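PDB 3RD4: uncharacterized protein from Proteus penneri, which is of unknown function but belongs to the DUF2500 family and forms a small antiparallel beta sheet that meets further copies of itself in its assembly. Local coordinates for residues Y7-D13 with V40-T46; L52-D57 with M74-F79; E67-R71 with F82-V86. All blocks are in the same frame, centred on the assembly; numbering follows the deposited sequence.

Contact 1. Residues Y7-D13 with V40-T46; sequences YMVEVID and VTFRLTT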
loop_
_atom_site.group_PDB
_atom_site.type_symbol
_atom_site.label_atom_id
_atom_site.label_comp_id
_atom_site.label_asym_id
_atom_site.label_seq_id
_atom_site.Cartn_x
_atom_site.Cartn_y
_atom_site.Cartn_z
ATOM N N TYR B 7 18.622 -8.286 -14.158
ATOM C CA TYR B 7 18.355 -8.915 -12.876
ATOM C C TYR B 7 17.977 -10.375 -13.132
ATOM O O TYR B 7 16.913 -10.652 -13.690
ATOM C CB TYR B 7 17.196 -8.233 -12.137
ATOM C CG TYR B 7 17.364 -6.758 -11.869
ATOM C CD1 TYR B 7 16.794 -5.810 -12.726
ATOM C CD2 TYR B 7 18.079 -6.302 -10.760
ATOM C CE1 TYR B 7 16.927 -4.436 -12.490
ATOM C CE2 TYR B 7 18.223 -4.928 -10.510
ATOM C CZ TYR B 7 17.641 -4.001 -11.384
ATOM O OH TYR B 7 17.776 -2.644 -11.168
ATOM N N MET B 8 18.857 -11.305 -12.756
ATOM C CA MET B 8 18.572 -12.729 -12.915
ATOM C C MET B 8 17.459 -12.973 -11.916
ATOM O O MET B 8 17.646 -12.817 -10.709
ATOM C CB MET B 8 19.809 -13.557 -12.585
ATOM C CG MET B 8 20.947 -13.314 -13.572
ATOM S SD MET B 8 20.349 -13.517 -15.269
ATOM C CE MET B 8 19.672 -15.225 -15.167
ATOM N N VAL B 9 16.295 -13.361 -12.416
ATOM C CA VAL B 9 15.156 -13.503 -11.544
ATOM C C VAL B 9 14.331 -14.763 -11.719
ATOM O O VAL B 9 14.639 -15.615 -12.540
ATOM C CB VAL B 9 14.267 -12.253 -11.715
ATOM C CG1 VAL B 9 13.444 -12.354 -12.985
ATOM C CG2 VAL B 9 13.413 -12.066 -10.511
ATOM N N GLU B 10 13.288 -14.867 -10.904
ATOM C CA GLU B 10 12.356 -15.997 -10.904
ATOM C C GLU B 10 10.962 -15.424 -10.667
ATOM O O GLU B 10 10.765 -14.595 -9.778
ATOM C CB GLU B 10 12.723 -16.987 -9.787
ATOM C CG GLU B 10 11.667 -18.046 -9.461
ATOM C CD GLU B 10 12.144 -19.067 -8.404
ATOM O OE1 GLU B 10 12.733 -18.660 -7.368
ATOM O OE2 GLU B 10 11.914 -20.285 -8.610
ATOM N N VAL B 11 10.005 -15.858 -11.480
ATOM C CA VAL B 11 8.637 -15.372 -11.376
ATOM C C VAL B 11 7.916 -16.055 -10.226
ATOM O O VAL B 11 7.674 -17.251 -10.275
ATOM C CB VAL B 11 7.865 -15.628 -12.684
ATOM C CG1 VAL B 11 6.482 -15.051 -12.576
ATOM C CG2 VAL B 11 8.613 -15.013 -13.869
ATOM N N ILE B 12 7.573 -15.290 -9.195
ATOM C CA ILE B 12 6.888 -15.830 -8.031
ATOM C C ILE B 12 5.384 -15.626 -8.046
ATOM O O ILE B 12 4.636 -16.533 -7.720
ATOM C CB ILE B 12 7.409 -15.195 -6.729
ATOM C CG1 ILE B 12 8.728 -15.831 -6.327
ATOM C CG2 ILE B 12 6.409 -15.384 -5.609
ATOM C CD1 ILE B 12 9.835 -15.606 -7.322
ATOM N N ASP B 13 4.934 -14.433 -8.415
ATOM C CA ASP B 13 3.504 -14.146 -8.396
ATOM C C ASP B 13 2.980 -13.517 -9.681
ATOM O O ASP B 13 3.747 -13.173 -10.567
ATOM C CB ASP B 13 3.197 -13.212 -7.225
ATOM C CG ASP B 13 1.863 -13.514 -6.574
ATOM O OD1 ASP B 13 0.857 -13.689 -7.308
ATOM O OD2 ASP B 13 1.827 -13.568 -5.320
ATOM N N VAL B 40 3.370 -8.410 -11.761
ATOM C CA VAL B 40 3.997 -9.699 -11.538
ATOM C C VAL B 40 5.138 -9.498 -10.552
ATOM O O VAL B 40 5.848 -8.498 -10.600
ATOM C CB VAL B 40 4.498 -10.372 -12.875
ATOM C CG1 VAL B 40 4.870 -9.350 -13.898
ATOM C CG2 VAL B 40 5.694 -11.248 -12.591
ATOM N N THR B 41 5.278 -10.429 -9.622
ATOM C CA THR B 41 6.334 -10.327 -8.624
ATOM C C THR B 41 7.574 -11.142 -9.014
ATOM O O THR B 41 7.521 -12.373 -9.099
ATOM C CB THR B 41 5.827 -10.803 -7.248
ATOM O OG1 THR B 41 4.712 -9.998 -6.853
ATOM C CG2 THR B 41 6.916 -10.669 -6.206
ATOM N N PHE B 42 8.683 -10.446 -9.253
ATOM C CA PHE B 42 9.945 -11.081 -9.616
ATOM C C PHE B 42 10.853 -11.163 -8.393
ATOM O O PHE B 42 10.970 -10.190 -7.646
ATOM C CB PHE B 42 10.660 -10.270 -10.691
ATOM C CG PHE B 42 9.902 -10.164 -11.974
ATOM C CD1 PHE B 42 9.132 -9.045 -12.247
ATOM C CD2 PHE B 42 9.955 -11.183 -12.909
ATOM C CE1 PHE B 42 8.424 -8.947 -13.428
ATOM C CE2 PHE B 42 9.252 -11.091 -14.091
ATOM C CZ PHE B 42 8.486 -9.969 -14.352
ATOM N N ARG B 43 11.484 -12.313 -8.171
ATOM C CA ARG B 43 12.404 -12.440 -7.047
ATOM C C ARG B 43 13.824 -12.701 -7.547
ATOM O O ARG B 43 14.040 -13.643 -8.304
ATOM C CB ARG B 43 11.981 -13.573 -6.126
ATOM C CG ARG B 43 12.984 -13.830 -5.013
ATOM C CD ARG B 43 12.448 -14.841 -4.018
ATOM N NE ARG B 43 11.324 -14.301 -3.258
ATOM C CZ ARG B 43 10.159 -14.924 -3.109
ATOM N NH1 ARG B 43 9.966 -16.110 -3.668
ATOM N NH2 ARG B 43 9.183 -14.354 -2.415
ATOM N N LEU B 44 14.784 -11.867 -7.141
ATOM C CA LEU B 44 16.180 -12.042 -7.558
ATOM C C LEU B 44 16.663 -13.447 -7.227
ATOM O O LEU B 44 16.579 -13.893 -6.077
ATOM C CB LEU B 44 17.091 -11.023 -6.876
ATOM C CG LEU B 44 17.393 -9.724 -7.625
ATOM C CD1 LEU B 44 18.361 -9.980 -8.764
ATOM C CD2 LEU B 44 16.102 -9.139 -8.131
ATOM N N THR B 45 17.162 -14.133 -8.250
ATOM C CA THR B 45 17.648 -15.498 -8.115
ATOM C C THR B 45 19.096 -15.515 -7.611
ATOM O O THR B 45 19.678 -16.577 -7.378
ATOM C CB THR B 45 17.553 -16.231 -9.466
ATOM O OG1 THR B 45 17.646 -17.643 -9.253
ATOM C CG2 THR B 45 18.678 -15.785 -10.396
ATOM N N THR B 46 19.668 -14.328 -7.439
ATOM C CA THR B 46 21.036 -14.201 -6.949
ATOM C C THR B 46 21.126 -14.567 -5.470
ATOM O O THR B 46 21.305 -15.738 -5.119
ATOM C CB THR B 46 21.568 -12.758 -7.117
ATOM O OG1 THR B 46 20.641 -11.834 -6.536
ATOM C CG2 THR B 46 21.749 -12.420 -8.585
#
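The carbonyl oxygen T41 O receives two successive backbone amides of the facing strand. I12 N lies 2.9 Å from T41 O, almost on the line of that carbonyl bond, whereas D13 N reaches T41 O only weakly, at 3.4 Å. In return T41 N points to D13 O at 3.3 Å, but from well above the carbonyl plane, 66° out of it, so this bond is poorly directed. Further along, E10 and R43 form a hydrogen-bonded pair, and T45 N closes the end of the pairing on M8 O at 2.8 Å.

Two residues set against one is the pattern of a classic beta bulge, and here I12 and D13 together oppose T41 between the antiparallel strands 4-20 and 34-44. On one face of the sheet V11 and F42 lie side by side and point the same way, with V11 CG2 4.0 Å from F42 CE2. V11 crosses V40 at about a right angle and, through CG1, which lies anti to the backbone N (chi1 -177°), meets V40 CG2 at 3.9 Å. V9 extends this apolar patch by setting CG1 3.7 Å from F42 CD2, and the F42 ring also meets that of F82. At the far end L44 CD1 lies near the plane of the Y7 ring, at its edge, 4.0 Å from Y7 CB.

The opposite face carries E10, T41 and R43. Extended through chi2 and then bent at chi3, the R43 chain crosses I12 at about a right angle. Its NE makes a salt bridge with D51 on strand 50-56, while NH2 lies close to the like-charged K15 of a second subunit.

Contact 2. Residues L52-D57 with M74-F79; sequences LVLNID and MQGSRF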
loop_
_atom_site.group_PDB
_atom_site.type_symbol
_atom_site.label_atom_id
_atom_site.label_comp_id
_atom_site.label_asym_id
_atom_site.label_seq_id
_atom_site.Cartn_x
_atom_site.Cartn_y
_atom_site.Cartn_z
ATOM N N LEU B 52 10.880 -7.742 -6.811
ATOM C CA LEU B 52 10.426 -6.636 -7.637
ATOM C C LEU B 52 8.953 -6.873 -7.906
ATOM O O LEU B 52 8.561 -7.941 -8.382
ATOM C CB LEU B 52 11.191 -6.588 -8.972
ATOM C CG LEU B 52 12.585 -5.952 -9.018
ATOM C CD1 LEU B 52 12.505 -4.628 -8.300
ATOM C CD2 LEU B 52 13.634 -6.822 -8.364
ATOM N N VAL B 53 8.117 -5.901 -7.577
ATOM C CA VAL B 53 6.699 -6.073 -7.841
ATOM C C VAL B 53 6.283 -5.000 -8.844
ATOM O O VAL B 53 5.689 -3.977 -8.494
ATOM C CB VAL B 53 5.869 -5.974 -6.544
ATOM C CG1 VAL B 53 4.588 -6.791 -6.705
ATOM C CG2 VAL B 53 6.681 -6.493 -5.368
ATOM N N LEU B 54 6.606 -5.262 -10.104
ATOM C CA LEU B 54 6.331 -4.336 -11.188
ATOM C C LEU B 54 4.973 -4.501 -11.869
ATOM O O LEU B 54 4.390 -5.595 -11.891
ATOM C CB LEU B 54 7.424 -4.468 -12.256
ATOM C CG LEU B 54 8.788 -4.964 -11.771
ATOM C CD1 LEU B 54 9.699 -5.226 -12.945
ATOM C CD2 LEU B 54 9.392 -3.938 -10.837
ATOM N N ASN B 55 4.481 -3.393 -12.424
ATOM C CA ASN B 55 3.229 -3.390 -13.172
ATOM C C ASN B 55 3.736 -3.359 -14.594
ATOM O O ASN B 55 4.547 -2.511 -14.941
ATOM C CB ASN B 55 2.414 -2.139 -12.877
ATOM C CG ASN B 55 2.094 -2.001 -11.411
ATOM O OD1 ASN B 55 1.574 -2.935 -10.784
ATOM N ND2 ASN B 55 2.399 -0.832 -10.848
ATOM N N ILE B 56 3.290 -4.302 -15.408
ATOM C CA ILE B 56 3.762 -4.387 -16.773
ATOM C C ILE B 56 2.585 -4.358 -17.727
ATOM O O ILE B 56 1.445 -4.524 -17.303
ATOM C CB ILE B 56 4.565 -5.699 -16.978
ATOM C CG1 ILE B 56 3.663 -6.911 -16.767
ATOM C CG2 ILE B 56 5.660 -5.815 -15.947
ATOM C CD1 ILE B 56 4.371 -8.226 -16.994
ATOM N N ASP B 57 2.859 -4.155 -19.012
ATOM C CA ASP B 57 1.811 -4.117 -20.035
ATOM C C ASP B 57 1.004 -5.419 -20.112
ATOM O O ASP B 57 1.483 -6.491 -19.717
ATOM C CB ASP B 57 2.446 -3.834 -21.379
ATOM C CG ASP B 57 3.597 -4.760 -21.654
ATOM O OD1 ASP B 57 3.416 -5.695 -22.482
ATOM O OD2 ASP B 57 4.662 -4.555 -21.012
ATOM N N MET B 74 15.319 -3.865 -16.706
ATOM C CA MET B 74 14.578 -2.751 -16.146
ATOM C C MET B 74 15.298 -1.454 -16.410
ATOM O O MET B 74 16.524 -1.383 -16.319
ATOM C CB MET B 74 14.411 -2.911 -14.638
ATOM C CG MET B 74 13.218 -3.734 -14.191
ATOM S SD MET B 74 13.236 -3.914 -12.398
ATOM C CE MET B 74 12.926 -2.237 -11.926
ATOM N N GLN B 75 14.528 -0.432 -16.748
ATOM C CA GLN B 75 15.081 0.889 -16.988
ATOM C C GLN B 75 14.718 1.601 -15.700
ATOM O O GLN B 75 13.562 2.000 -15.495
ATOM C CB GLN B 75 14.390 1.555 -18.167
ATOM C CG GLN B 75 15.242 2.549 -18.902
ATOM C CD GLN B 75 14.399 3.489 -19.722
ATOM O OE1 GLN B 75 13.751 4.383 -19.174
ATOM N NE2 GLN B 75 14.381 3.287 -21.039
ATOM N N GLY B 76 15.703 1.738 -14.819
ATOM C CA GLY B 76 15.437 2.365 -13.547
ATOM C C GLY B 76 14.514 1.452 -12.758
ATOM O O GLY B 76 14.923 0.361 -12.325
ATOM N N SER B 77 13.262 1.881 -12.590
ATOM C CA SER B 77 12.276 1.106 -11.831
ATOM C C SER B 77 11.150 0.586 -12.717
ATOM O O SER B 77 10.246 -0.120 -12.252
ATOM C CB SER B 77 11.668 1.967 -10.730
ATOM O OG SER B 77 10.834 2.968 -11.292
ATOM N N ARG B 78 11.213 0.946 -13.996
ATOM C CA ARG B 78 10.204 0.541 -14.959
ATOM C C ARG B 78 10.559 -0.784 -15.631
ATOM O O ARG B 78 11.700 -1.010 -16.034
ATOM C CB ARG B 78 10.036 1.642 -16.012
ATOM C CG ARG B 78 8.801 1.478 -16.893
ATOM C CD ARG B 78 8.697 2.576 -17.962
ATOM N NE ARG B 78 9.791 2.532 -18.939
ATOM C CZ ARG B 78 9.937 1.592 -19.875
ATOM N NH1 ARG B 78 9.055 0.607 -19.975
ATOM N NH2 ARG B 78 10.973 1.633 -20.710
ATOM N N PHE B 79 9.573 -1.664 -15.736
ATOM C CA PHE B 79 9.772 -2.956 -16.378
ATOM C C PHE B 79 10.050 -2.724 -17.850
ATOM O O PHE B 79 9.409 -1.879 -18.461
ATOM C CB PHE B 79 8.509 -3.807 -16.242
ATOM C CG PHE B 79 8.512 -5.061 -17.084
ATOM C CD1 PHE B 79 9.210 -6.193 -16.675
ATOM C CD2 PHE B 79 7.777 -5.121 -18.273
ATOM C CE1 PHE B 79 9.170 -7.373 -17.432
ATOM C CE2 PHE B 79 7.730 -6.297 -19.038
ATOM C CZ PHE B 79 8.427 -7.424 -18.614
#
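M74 and F79, one on each side of a hairpin turn, both pack on L54 of strand 50-56. The turn is type II' and runs from Q75 to R78, with G76 at a positive phi of 67°. L54 CD1 touches both partners, 3.8 Å from M74 SD and 3.8 Å from F79 CB, and it lies near the plane of the F79 ring, at the edge. L54 CD2 reaches the methyl of M74, 4.1 Å from M74 CE, because the methionine chain bends at chi3. Beyond it L52 adds CG at 4.0 Å from M74 SD.

I56 brings its CG2 branch over one face of the F79 ring in a CH-pi arrangement, although the modelled spacing is too tight to be relied on. The ring is turned to I56 by a chi1 of 169°, which carries CG away from the backbone N of F79. D57 OD2 approaches the edge, 4.0 Å from F79 CE2.

In the next shell, strand 34-44 supports L52 through L44 and I56 through V40, while I64 and Y61 also touch I56. L52 and V53 pair in parallel with a strand of a second subunit, so the sheet continues across that interface. D57 is the N-cap of helix 58-61, its OD1 hydrogen-bonded to S60 OG.

Contact 3. Residues E67-R71 with F82-V86; sequences EMKGR and FETDV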
loop_
_atom_site.group_PDB
_atom_site.type_symbol
_atom_site.label_atom_id
_atom_site.label_comp_id
_atom_site.label_asym_id
_atom_site.label_seq_id
_atom_site.Cartn_x
_atom_site.Cartn_y
_atom_site.Cartn_z
ATOM N N GLU B 67 7.031 -19.347 -11.678
ATOM C CA GLU B 67 7.998 -20.439 -11.703
ATOM C C GLU B 67 8.958 -20.401 -12.897
ATOM O O GLU B 67 9.828 -21.270 -13.023
ATOM C CB GLU B 67 7.287 -21.790 -11.646
ATOM C CG GLU B 67 7.308 -22.444 -10.279
ATOM C CD GLU B 67 6.286 -23.560 -10.165
ATOM O OE1 GLU B 67 5.985 -24.202 -11.205
ATOM O OE2 GLU B 67 5.789 -23.800 -9.038
ATOM N N MET B 68 8.793 -19.417 -13.783
ATOM C CA MET B 68 9.697 -19.265 -14.925
ATOM C C MET B 68 10.943 -18.578 -14.360
ATOM O O MET B 68 10.862 -17.855 -13.360
ATOM C CB MET B 68 9.114 -18.337 -15.998
ATOM C CG MET B 68 7.995 -18.862 -16.861
ATOM S SD MET B 68 7.479 -17.540 -18.045
ATOM C CE MET B 68 6.214 -18.412 -18.984
ATOM N N LYS B 69 12.093 -18.804 -14.985
ATOM C CA LYS B 69 13.321 -18.158 -14.541
ATOM C C LYS B 69 14.015 -17.544 -15.734
ATOM O O LYS B 69 14.117 -18.168 -16.785
ATOM C CB LYS B 69 14.260 -19.151 -13.863
ATOM C CG LYS B 69 13.689 -19.751 -12.598
ATOM C CD LYS B 69 14.773 -20.390 -11.733
ATOM C CE LYS B 69 14.151 -21.146 -10.550
ATOM N NZ LYS B 69 15.172 -21.704 -9.602
ATOM N N GLY B 70 14.489 -16.319 -15.583
ATOM C CA GLY B 70 15.157 -15.692 -16.702
ATOM C C GLY B 70 15.835 -14.370 -16.409
ATOM O O GLY B 70 16.151 -14.052 -15.267
ATOM N N ARG B 71 16.077 -13.604 -17.462
ATOM C CA ARG B 71 16.708 -12.315 -17.315
ATOM C C ARG B 71 15.607 -11.286 -17.279
ATOM O O ARG B 71 14.656 -11.359 -18.057
ATOM C CB ARG B 71 17.621 -12.038 -18.497
ATOM C CG ARG B 71 18.804 -12.956 -18.570
ATOM C CD ARG B 71 19.685 -12.589 -19.747
ATOM N NE ARG B 71 18.959 -12.708 -21.006
ATOM C CZ ARG B 71 18.424 -13.842 -21.445
ATOM N NH1 ARG B 71 18.528 -14.959 -20.728
ATOM N NH2 ARG B 71 17.787 -13.859 -22.603
ATOM N N PHE B 82 11.145 -9.322 -19.966
ATOM C CA PHE B 82 11.535 -10.489 -19.199
ATOM C C PHE B 82 11.818 -11.590 -20.179
ATOM O O PHE B 82 10.921 -12.038 -20.891
ATOM C CB PHE B 82 10.429 -10.929 -18.250
ATOM C CG PHE B 82 10.694 -12.256 -17.602
ATOM C CD1 PHE B 82 11.826 -12.445 -16.822
ATOM C CD2 PHE B 82 9.830 -13.333 -17.804
ATOM C CE1 PHE B 82 12.103 -13.680 -16.262
ATOM C CE2 PHE B 82 10.100 -14.584 -17.243
ATOM C CZ PHE B 82 11.238 -14.753 -16.473
ATOM N N GLU B 83 13.077 -12.015 -20.230
ATOM C CA GLU B 83 13.487 -13.078 -21.137
ATOM C C GLU B 83 13.634 -14.371 -20.360
ATOM O O GLU B 83 14.428 -14.455 -19.429
ATOM C CB GLU B 83 14.800 -12.702 -21.822
ATOM C CG GLU B 83 14.775 -11.289 -22.409
ATOM C CD GLU B 83 15.721 -11.108 -23.585
ATOM O OE1 GLU B 83 16.951 -11.252 -23.391
ATOM O OE2 GLU B 83 15.223 -10.823 -24.702
ATOM N N THR B 84 12.847 -15.369 -20.747
ATOM C CA THR B 84 12.861 -16.668 -20.090
ATOM C C THR B 84 13.991 -17.556 -20.587
ATOM O O THR B 84 14.066 -17.889 -21.771
ATOM C CB THR B 84 11.518 -17.400 -20.282
ATOM O OG1 THR B 84 11.631 -18.736 -19.775
ATOM C CG2 THR B 84 11.114 -17.419 -21.761
ATOM N N ASP B 85 14.867 -17.935 -19.661
ATOM C CA ASP B 85 16.020 -18.779 -19.960
ATOM C C ASP B 85 15.708 -19.856 -20.980
ATOM O O ASP B 85 14.903 -20.756 -20.726
ATOM C CB ASP B 85 16.550 -19.429 -18.679
ATOM C CG ASP B 85 17.897 -18.862 -18.252
ATOM O OD1 ASP B 85 18.040 -17.614 -18.229
ATOM O OD2 ASP B 85 18.806 -19.665 -17.930
ATOM N N VAL B 86 16.358 -19.752 -22.134
ATOM C CA VAL B 86 16.172 -20.701 -23.220
ATOM C C VAL B 86 16.255 -22.154 -22.712
ATOM O O VAL B 86 16.884 -22.420 -21.680
ATOM C CB VAL B 86 17.230 -20.440 -24.302
#
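R71 and E83 form a hydrogen-bonded pair between antiparallel strands, and their side chains cross obliquely on one face of the sheet. R71 NH2 gives E83 OE1 a hydrogen bond of 2.8 Å within a salt bridge, yet the two flat groups are far from coplanar, their planes 76° apart. The nitrogen meets the oxygen from above the carboxylate plane, 54° out of it, so this is not the in-plane, two-pronged pairing that an arginine can make with a carboxylate. A bend at chi3 (-61°) turns the arginine end toward E83 and sets one face of the guanidinium against E83 CB. D85 OD1 stands at the guanidinium edge, 3.7 Å from R71 NH1, a long salt bridge that completes a three-residue network in which two acids probably help to balance the arginine's charge.

F82 takes a different attitude. The edge of its ring meets G70 N, 3.6 Å from F82 CE1. M68 SD comes to the same ring near its plane, 4.0 Å from F82 CE2, a Met-aromatic contact at the edge. G70, which has no side chain, lies close to both this ring and the backbone of E83, its CA in CH...O contact with E83 O.

The backbone holds these groups in step. R71 N binds E83 O at 2.7 Å, E83 N binds R71 O at 2.8 Å, and D85 N binds K69 O at 3.0 Å.

Together the segments form the open end of the hairpin of strands 69-75 and 78-84, the latter outermost within this chain's sheet. Strand 4-20 flanks the former: its L6 and M8 touch R71, while V9 and V11 pack on F82.

The three contacts sample one five-stranded antiparallel sheet, and no active site or ligand is known to unite them. Contact 1 pairs the central strand 4-20 with 34-44, and each has a further neighbour. On one side V40 N and L54 O, 3.0 Å apart, probably join it to contact 2. On the other V11 N and M68 O, 2.9 Å apart, probably tie it to contact 3. The centres of contacts 1 and 3 are about 9 Å apart. Those of contacts 1 and 2 are about 12 Å apart. Contacts 2 and 3 have centres about 15 Å apart and use the turn and the open end of the same hairpin. F42 of contact 1 also touches F79 of contact 2.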